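Local coordinates for protein alkaline phosphatase D (Bacillus subtilis, PDB 2YEQ) that hydrolyses phosphate monoesters and acts as a phosphodiesterase, with iron and calcium in its active site, at residues K103-P108 and F265-L270; P115-A120 and L143-H148. All blocks are in the same frame, centred on the assembly; numbering follows the deposited sequence.

Contact 1: residues K103-P108 and F265-L270; sequences KTKTLP and FTYGNL. With PE5 (3,6,9,12,15,18,21,24-octaoxahexacosan-1-ol), chain B.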
ATOM      1  N   LYS A 103      19.276  -3.766  -4.739  1.00 24.33           N
ATOM      2  CA  LYS A 103      19.276  -5.134  -4.272  1.00 23.34           C
ATOM      3  C   LYS A 103      17.884  -5.745  -4.359  1.00 21.76           C
ATOM      4  O   LYS A 103      16.883  -5.115  -3.996  1.00 22.87           O
ATOM      5  CB  LYS A 103      19.750  -5.144  -2.832  1.00 25.91           C
ATOM      6  CG  LYS A 103      19.991  -6.486  -2.211  1.00 29.52           C
ATOM      7  CD  LYS A 103      20.626  -6.211  -0.823  1.00 34.93           C
ATOM      8  CE  LYS A 103      20.877  -7.444   0.012  1.00 37.82           C
ATOM      9  NZ  LYS A 103      21.283  -7.003   1.401  1.00 37.07           N
ATOM     10  N   THR A 104      17.827  -6.982  -4.803  1.00 20.67           N
ATOM     11  CA  THR A 104      16.568  -7.666  -4.947  1.00 23.38           C
ATOM     12  C   THR A 104      16.675  -9.153  -4.612  1.00 25.25           C
ATOM     13  O   THR A 104      17.752  -9.649  -4.278  1.00 25.87           O
ATOM     14  CB  THR A 104      16.021  -7.485  -6.371  1.00 23.93           C
ATOM     15  OG1 THR A 104      14.649  -7.874  -6.380  1.00 23.79           O
ATOM     16  CG2 THR A 104      16.810  -8.299  -7.412  1.00 20.91           C
ATOM     17  N   LYS A 105      15.556  -9.865  -4.709  1.00 22.93           N
ATOM     18  CA  LYS A 105      15.532 -11.278  -4.336  1.00 23.03           C
ATOM     19  C   LYS A 105      14.376 -12.025  -4.977  1.00 23.02           C
ATOM     20  O   LYS A 105      13.219 -11.589  -4.893  1.00 23.46           O
ATOM     21  CB  LYS A 105      15.460 -11.407  -2.823  1.00 22.71           C
ATOM     22  CG  LYS A 105      15.657 -12.840  -2.325  1.00 29.01           C
ATOM     23  CD  LYS A 105      15.485 -12.886  -0.814  1.00 32.12           C
ATOM     24  CE  LYS A 105      15.581 -14.286  -0.253  1.00 36.08           C
ATOM     25  NZ  LYS A 105      14.230 -14.804   0.118  1.00 44.23           N
ATOM     26  N   THR A 106      14.689 -13.124  -5.649  1.00 21.30           N
ATOM     27  CA  THR A 106      13.674 -13.938  -6.293  1.00 22.72           C
ATOM     28  C   THR A 106      12.885 -14.734  -5.237  1.00 24.56           C
ATOM     29  O   THR A 106      13.344 -14.944  -4.117  1.00 25.41           O
ATOM     30  CB  THR A 106      14.273 -14.947  -7.307  1.00 23.48           C
ATOM     31  OG1 THR A 106      15.333 -15.685  -6.675  1.00 23.83           O
ATOM     32  CG2 THR A 106      14.766 -14.263  -8.572  1.00 24.53           C
ATOM     33  N   LEU A 107      11.700 -15.186  -5.616  1.00 26.41           N
ATOM     34  CA  LEU A 107      10.895 -16.040  -4.744  1.00 24.64           C
ATOM     35  C   LEU A 107      11.485 -17.460  -4.687  1.00 24.62           C
ATOM     36  O   LEU A 107      12.175 -17.889  -5.607  1.00 22.91           O
ATOM     37  CB  LEU A 107       9.477 -16.154  -5.288  1.00 23.79           C
ATOM     38  CG  LEU A 107       8.655 -14.864  -5.404  1.00 22.96           C
ATOM     39  CD1 LEU A 107       7.238 -15.237  -5.856  1.00 22.00           C
ATOM     40  CD2 LEU A 107       8.651 -14.113  -4.098  1.00 20.93           C
ATOM     41  N   PRO A 108      11.163 -18.202  -3.634  1.00 27.29           N
ATOM     42  CA  PRO A 108      11.415 -19.652  -3.622  1.00 28.63           C
ATOM     43  C   PRO A 108      10.711 -20.349  -4.773  1.00 30.71           C
ATOM     44  O   PRO A 108       9.711 -19.843  -5.297  1.00 27.67           O
ATOM     45  CB  PRO A 108      10.790 -20.123  -2.298  1.00 29.07           C
ATOM     46  CG  PRO A 108      10.734 -18.938  -1.439  1.00 29.87           C
ATOM     47  CD  PRO A 108      10.594 -17.732  -2.367  1.00 29.34           C
ATOM     48  N   PHE A 265       0.601 -14.578  -6.010  1.00 23.99           N
ATOM     49  CA  PHE A 265       1.824 -15.368  -6.019  1.00 23.74           C
ATOM     50  C   PHE A 265       1.969 -16.136  -4.691  1.00 22.98           C
ATOM     51  O   PHE A 265       1.352 -15.785  -3.694  1.00 19.10           O
ATOM     52  CB  PHE A 265       3.049 -14.477  -6.260  1.00 23.62           C
ATOM     53  CG  PHE A 265       3.337 -13.527  -5.140  1.00 24.52           C
ATOM     54  CD1 PHE A 265       2.649 -12.323  -5.039  1.00 25.57           C
ATOM     55  CD2 PHE A 265       4.298 -13.823  -4.184  1.00 23.09           C
ATOM     56  CE1 PHE A 265       2.905 -11.445  -4.003  1.00 25.48           C
ATOM     57  CE2 PHE A 265       4.559 -12.950  -3.153  1.00 24.52           C
ATOM     58  CZ  PHE A 265       3.854 -11.757  -3.053  1.00 26.62           C
ATOM     59  N   THR A 266       2.790 -17.182  -4.700  1.00 23.80           N
ATOM     60  CA  THR A 266       3.024 -17.977  -3.496  1.00 27.67           C
ATOM     61  C   THR A 266       4.488 -17.862  -3.108  1.00 25.58           C
ATOM     62  O   THR A 266       5.357 -17.756  -3.964  1.00 27.61           O
ATOM     63  CB  THR A 266       2.691 -19.465  -3.708  1.00 31.58           C
ATOM     64  OG1 THR A 266       3.553 -19.987  -4.726  1.00 37.11           O
ATOM     65  CG2 THR A 266       1.240 -19.645  -4.147  1.00 29.92           C
ATOM     66  N   TYR A 267       4.743 -17.833  -1.815  1.00 24.92           N
ATOM     67  CA  TYR A 267       6.087 -17.815  -1.292  1.00 25.25           C
ATOM     68  C   TYR A 267       6.417 -19.245  -0.846  1.00 27.38           C
ATOM     69  O   TYR A 267       6.183 -19.619   0.298  1.00 26.91           O
ATOM     70  CB  TYR A 267       6.183 -16.836  -0.148  1.00 25.83           C
ATOM     71  CG  TYR A 267       7.602 -16.460   0.174  1.00 30.26           C
ATOM     72  CD1 TYR A 267       8.212 -15.397  -0.473  1.00 32.42           C
ATOM     73  CD2 TYR A 267       8.348 -17.180   1.126  1.00 31.20           C
ATOM     74  CE1 TYR A 267       9.541 -15.044  -0.188  1.00 35.72           C
ATOM     75  CE2 TYR A 267       9.676 -16.834   1.421  1.00 33.56           C
ATOM     76  CZ  TYR A 267      10.265 -15.766   0.749  1.00 33.46           C
ATOM     77  OH  TYR A 267      11.560 -15.414   1.023  1.00 37.42           O
ATOM     78  N   GLY A 268       6.917 -20.047  -1.781  1.00 27.52           N
ATOM     79  CA  GLY A 268       7.074 -21.480  -1.557  1.00 31.21           C
ATOM     80  C   GLY A 268       5.727 -22.101  -1.210  1.00 34.37           C
ATOM     81  O   GLY A 268       4.714 -21.790  -1.841  1.00 32.62           O
ATOM     82  N   ASN A 269       5.707 -22.959  -0.194  1.00 28.85           N
ATOM     83  CA  ASN A 269       4.455 -23.487   0.340  1.00 26.23           C
ATOM     84  C   ASN A 269       4.089 -22.815   1.632  1.00 23.70           C
ATOM     85  O   ASN A 269       3.184 -23.253   2.325  1.00 26.47           O
ATOM     86  CB  ASN A 269       4.553 -24.997   0.561  1.00 32.16           C
ATOM     87  CG  ASN A 269       5.486 -25.374   1.725  1.00 35.20           C
ATOM     88  OD1 ASN A 269       6.099 -24.514   2.390  1.00 37.45           O
ATOM     89  ND2 ASN A 269       5.607 -26.673   1.963  1.00 38.99           N
ATOM     90  N   LEU A 270       4.801 -21.762   1.984  1.00 18.84           N
ATOM     91  CA  LEU A 270       4.541 -21.087   3.233  1.00 20.64           C
ATOM     92  C   LEU A 270       3.309 -20.154   3.167  1.00 23.08           C
ATOM     93  O   LEU A 270       2.506 -20.102   4.112  1.00 22.15           O
ATOM     94  CB  LEU A 270       5.782 -20.293   3.655  1.00 20.30           C
ATOM     95  CG  LEU A 270       5.773 -19.539   4.984  1.00 21.54           C
ATOM     96  CD1 LEU A 270       5.525 -20.464   6.166  1.00 21.52           C
ATOM     97  CD2 LEU A 270       7.110 -18.752   5.174  1.00 20.85           C
TER
HETATM   98  C50 PE5 B 581      25.278  -7.379   1.729  1.00 60.04           C
HETATM   99  O1  PE5 B 581      24.460  -6.362   1.136  1.00 60.97           O
HETATM  100  C1  PE5 B 581      24.673  -5.093   1.762  1.00 58.19           C
HETATM  101  C2  PE5 B 581      23.760  -4.023   1.173  1.00 56.09           C
HETATM  102  O2  PE5 B 581      22.395  -4.350   1.461  1.00 56.16           O
HETATM  103  C3  PE5 B 581      21.600  -3.250   1.905  1.00 49.05           C
HETATM  104  C4  PE5 B 581      20.188  -3.734   2.110  1.00 43.56           C
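The chain runs from Lys-105 to Pro-108 and from Phe-265 to Gly-268 in directions 68° apart, and the backbones come nearest at Pro-108 and Gly-268, with CA atoms 5.1 Å from each other. This is a domain interface: the loop leaving strand 97-105, an outer strand of the N-terminal antiparallel sheet, meets the end of strand 263-267, an outer strand of a mixed sheet in the phosphatase domain. In a CH-pi contact, CD of Pro-108 sits over the centre of the Tyr-267 ring, 3.7 Å from the centroid and 13° off the ring normal, while CG of the same proline comes closest to CE2. Tyr-267 has its CG anti to the backbone N (chi1 -163°). The two methyls of Leu-107 part between aromatic rings: CD2 lies 3.9 Å from CD1 of Tyr-267, and CD1 is 3.7 Å from CD2 of Phe-265. An alanine at Tyr-267 would probably leave the proline ring without its aromatic platform and open a gap beside Leu-107. The ammonium of Lys-105 is engaged by Asn-85 and Asp-144; its NZ also lies 2.9 Å from OH of Tyr-267, near the ring plane, at an angle too poor for a hydrogen bond.

Contact 2: residues P115-A120 and L143-H148; sequences PQMTFA and LDLVFH. With EDO (1,2-ethanediol), chain C.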
ATOM      1  N   PRO A 115      11.139 -22.295   5.576  1.00 31.11           N
ATOM      2  CA  PRO A 115      10.848 -22.208   7.010  1.00 29.09           C
ATOM      3  C   PRO A 115      10.409 -20.846   7.524  1.00 29.59           C
ATOM      4  O   PRO A 115       9.807 -20.772   8.596  1.00 28.71           O
ATOM      5  CB  PRO A 115      12.208 -22.532   7.660  1.00 30.72           C
ATOM      6  CG  PRO A 115      13.196 -22.093   6.679  1.00 30.78           C
ATOM      7  CD  PRO A 115      12.585 -22.437   5.337  1.00 29.05           C
ATOM      8  N   GLN A 116      10.730 -19.769   6.804  1.00 28.37           N
ATOM      9  CA  GLN A 116      10.454 -18.426   7.309  1.00 31.37           C
ATOM     10  C   GLN A 116      10.408 -17.388   6.176  1.00 28.67           C
ATOM     11  O   GLN A 116      11.018 -17.572   5.117  1.00 26.83           O
ATOM     12  CB  GLN A 116      11.498 -18.026   8.342  1.00 34.57           C
ATOM     13  CG  GLN A 116      11.186 -16.764   9.122  1.00 37.61           C
ATOM     14  CD  GLN A 116      12.191 -16.497  10.241  1.00 41.23           C
ATOM     15  OE1 GLN A 116      12.114 -17.090  11.306  1.00 49.59           O
ATOM     16  NE2 GLN A 116      13.107 -15.569  10.010  1.00 41.11           N
ATOM     17  N   MET A 117       9.642 -16.330   6.415  1.00 27.00           N
ATOM     18  CA  MET A 117       9.538 -15.195   5.508  1.00 26.73           C
ATOM     19  C   MET A 117       9.409 -13.967   6.378  1.00 26.00           C
ATOM     20  O   MET A 117       8.691 -13.990   7.390  1.00 23.33           O
ATOM     21  CB  MET A 117       8.279 -15.335   4.640  1.00 30.04           C
ATOM     22  CG  MET A 117       8.043 -14.166   3.710  1.00 36.17           C
ATOM     23  SD  MET A 117       6.506 -14.311   2.815  1.00 35.99           S
ATOM     24  CE  MET A 117       6.770 -13.037   1.550  1.00 34.95           C
ATOM     25  N   THR A 118      10.093 -12.891   6.003  1.00 22.52           N
ATOM     26  CA  THR A 118       9.935 -11.619   6.692  1.00 23.23           C
ATOM     27  C   THR A 118       9.655 -10.529   5.648  1.00 22.13           C
ATOM     28  O   THR A 118      10.338 -10.459   4.629  1.00 20.06           O
ATOM     29  CB  THR A 118      11.202 -11.239   7.506  1.00 26.70           C
ATOM     30  OG1 THR A 118      11.535 -12.321   8.389  1.00 30.53           O
ATOM     31  CG2 THR A 118      10.975  -9.979   8.331  1.00 23.42           C
ATOM     32  N   PHE A 119       8.659  -9.695   5.912  1.00 22.33           N
ATOM     33  CA  PHE A 119       8.307  -8.620   4.971  1.00 19.36           C
ATOM     34  C   PHE A 119       7.776  -7.466   5.779  1.00 18.76           C
ATOM     35  O   PHE A 119       7.552  -7.610   6.982  1.00 15.84           O
ATOM     36  CB  PHE A 119       7.351  -9.114   3.877  1.00 20.57           C
ATOM     37  CG  PHE A 119       5.963  -9.492   4.356  1.00 21.31           C
ATOM     38  CD1 PHE A 119       4.984  -8.532   4.490  1.00 20.31           C
ATOM     39  CD2 PHE A 119       5.632 -10.813   4.629  1.00 21.92           C
ATOM     40  CE1 PHE A 119       3.684  -8.867   4.911  1.00 21.29           C
ATOM     41  CE2 PHE A 119       4.337 -11.158   5.037  1.00 22.23           C
ATOM     42  CZ  PHE A 119       3.363 -10.161   5.173  1.00 20.97           C
ATOM     43  N   ALA A 120       7.653  -6.301   5.147  1.00 16.58           N
ATOM     44  CA  ALA A 120       7.053  -5.153   5.773  1.00 16.50           C
ATOM     45  C   ALA A 120       5.913  -4.704   4.854  1.00 17.44           C
ATOM     46  O   ALA A 120       5.941  -5.000   3.647  1.00 17.54           O
ATOM     47  CB  ALA A 120       8.051  -4.008   5.937  1.00 15.20           C
ATOM     48  N   LEU A 143      14.508  -7.860   5.112  1.00 24.57           N
ATOM     49  CA  LEU A 143      13.213  -8.291   4.576  1.00 23.80           C
ATOM     50  C   LEU A 143      13.405  -9.032   3.289  1.00 21.62           C
ATOM     51  O   LEU A 143      14.345  -8.741   2.540  1.00 22.00           O
ATOM     52  CB  LEU A 143      12.326  -7.063   4.314  1.00 22.78           C
ATOM     53  CG  LEU A 143      12.192  -6.034   5.419  1.00 22.48           C
ATOM     54  CD1 LEU A 143      11.439  -4.804   4.867  1.00 20.90           C
ATOM     55  CD2 LEU A 143      11.502  -6.643   6.661  1.00 21.29           C
ATOM     56  N   ASP A 144      12.502  -9.965   3.016  1.00 19.86           N
ATOM     57  CA  ASP A 144      12.414 -10.630   1.732  1.00 20.54           C
ATOM     58  C   ASP A 144      11.646  -9.779   0.693  1.00 20.84           C
ATOM     59  O   ASP A 144      11.922  -9.863  -0.494  1.00 23.28           O
ATOM     60  CB  ASP A 144      11.705 -11.968   1.882  1.00 23.34           C
ATOM     61  CG  ASP A 144      12.470 -12.950   2.801  1.00 28.46           C
ATOM     62  OD1 ASP A 144      13.611 -13.306   2.440  1.00 28.59           O
ATOM     63  OD2 ASP A 144      11.914 -13.359   3.851  1.00 26.33           O
ATOM     64  N   LEU A 145      10.672  -9.006   1.153  1.00 21.18           N
ATOM     65  CA  LEU A 145       9.942  -8.089   0.266  1.00 21.30           C
ATOM     66  C   LEU A 145       9.164  -7.057   1.050  1.00 20.52           C
ATOM     67  O   LEU A 145       9.090  -7.105   2.287  1.00 16.47           O
ATOM     68  CB  LEU A 145       9.071  -8.842  -0.754  1.00 28.71           C
ATOM     69  CG  LEU A 145       7.996  -9.836  -0.317  1.00 29.69           C
ATOM     70  CD1 LEU A 145       6.753  -9.105   0.044  1.00 37.64           C
ATOM     71  CD2 LEU A 145       7.687 -10.795  -1.445  1.00 33.33           C
ATOM     72  N   VAL A 146       8.656  -6.060   0.328  1.00 18.32           N
ATOM     73  CA  VAL A 146       7.841  -5.007   0.878  1.00 18.99           C
ATOM     74  C   VAL A 146       6.529  -4.954   0.072  1.00 18.36           C
ATOM     75  O   VAL A 146       6.548  -5.126  -1.160  1.00 17.91           O
ATOM     76  CB  VAL A 146       8.554  -3.642   0.786  1.00 19.74           C
ATOM     77  CG1 VAL A 146       7.626  -2.497   1.150  1.00 19.28           C
ATOM     78  CG2 VAL A 146       9.776  -3.637   1.704  1.00 19.91           C
ATOM     79  N   PHE A 147       5.420  -4.732   0.784  1.00 17.54           N
ATOM     80  CA  PHE A 147       4.113  -4.425   0.180  1.00 18.44           C
ATOM     81  C   PHE A 147       3.741  -2.979   0.410  1.00 16.62           C
ATOM     82  O   PHE A 147       3.896  -2.445   1.502  1.00 16.66           O
ATOM     83  CB  PHE A 147       2.984  -5.257   0.830  1.00 19.08           C
ATOM     84  CG  PHE A 147       3.020  -6.704   0.483  1.00 18.95           C
ATOM     85  CD1 PHE A 147       2.427  -7.167  -0.666  1.00 19.93           C
ATOM     86  CD2 PHE A 147       3.623  -7.627   1.339  1.00 21.93           C
ATOM     87  CE1 PHE A 147       2.446  -8.502  -0.990  1.00 19.13           C
ATOM     88  CE2 PHE A 147       3.637  -8.989   1.019  1.00 21.22           C
ATOM     89  CZ  PHE A 147       3.051  -9.416  -0.144  1.00 21.05           C
ATOM     90  N   HIS A 148       3.246  -2.314  -0.626  1.00 17.41           N
ATOM     91  CA  HIS A 148       2.621  -1.030  -0.432  1.00 16.11           C
ATOM     92  C   HIS A 148       1.131  -1.195  -0.739  1.00 15.14           C
ATOM     93  O   HIS A 148       0.758  -1.779  -1.750  1.00 13.84           O
ATOM     94  CB  HIS A 148       3.275   0.059  -1.280  1.00 15.62           C
ATOM     95  CG  HIS A 148       3.008   1.430  -0.760  1.00 15.79           C
ATOM     96  ND1 HIS A 148       1.804   2.068  -0.950  1.00 16.11           N
ATOM     97  CD2 HIS A 148       3.766   2.267  -0.026  1.00 17.27           C
ATOM     98  CE1 HIS A 148       1.835   3.241  -0.345  1.00 17.75           C
ATOM     99  NE2 HIS A 148       3.017   3.388   0.224  1.00 18.47           N
TER
HETATM  100  C1  EDO C 561      16.880  -7.835  -0.561  1.00 42.30           C
HETATM  101  O1  EDO C 561      16.602  -7.142  -1.770  1.00 38.29           O
HETATM  102  C2  EDO C 561      15.724  -8.753  -0.217  1.00 42.77           C
HETATM  103  O2  EDO C 561      16.198  -9.658   0.786  1.00 42.37           O
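Met-117 to Ala-120 and Leu-145 to His-148 are neighbouring parallel strands of a beta-alpha-beta unit whose connecting helix is 133-138; their axes approach to 4.9 Å. Regular parallel bonding runs through Ala-120. Leu-145 O accepts the N-H of Ala-120 at 3.3 Å, and Ala-120 O receives Phe-147 N at 2.9 Å, the alternation expected of a parallel pair. Just before Leu-145, Asp-144 takes over with a two-point grip on Thr-118: its own N bonds to Thr-118 O at 2.7 Å, and its OD2 accepts Thr-118 N through the anti lone pair, at 2.9 Å and a nearly straight 171°. Asp-144 CG stands beside its own backbone N (chi1 -63°), which keeps the carboxylate close to the N-H that makes the first of these bonds. OD1, the other oxygen, pairs with Lys-105.

Among aromatic contacts, the edge of Phe-147 points to the face of Phe-119 in a T-shaped pair, planes at 78°, with CE2 of Phe-147 offset toward the rim. Apolar packing adds CE of Met-117 against Leu-145 CD2, and CB of Ala-120 against Leu-143 CD1 at 3.6 Å.

Asp-144 thus replaces the regular pairing with one backbone and one side-chain bond. It takes the acceptor Thr-118 O, consistent with the buried Leu-145 N having no partner in the model, and its bond to Thr-118 N is probably strengthened by the carboxylate's negative charge.

From the N terminus, strands 13-16 and 23-28 enter the ten-stranded mixed sheet; the chain then builds the four-stranded antiparallel sheet, with strand 74-79 returning to the mixed one, and leaves through strand 97-105, where the first half of contact 1 lies. It next enters strand 117-122, and contact 2 closes a short loop of 22 residues around helix 133-138, pairing two strands of the mixed sheet. Contact 1 closes only when strand 263-267 returns after 156 intervening residues, so the smaller loop lies wholly within the larger one. The centres lie 9 Å apart and the contacts touch: Lys-105 NZ is 2.8 Å from Asp-144 OD1, a salt bridge, and Tyr-267 packs on Met-117. Three sheets are thereby joined at one place.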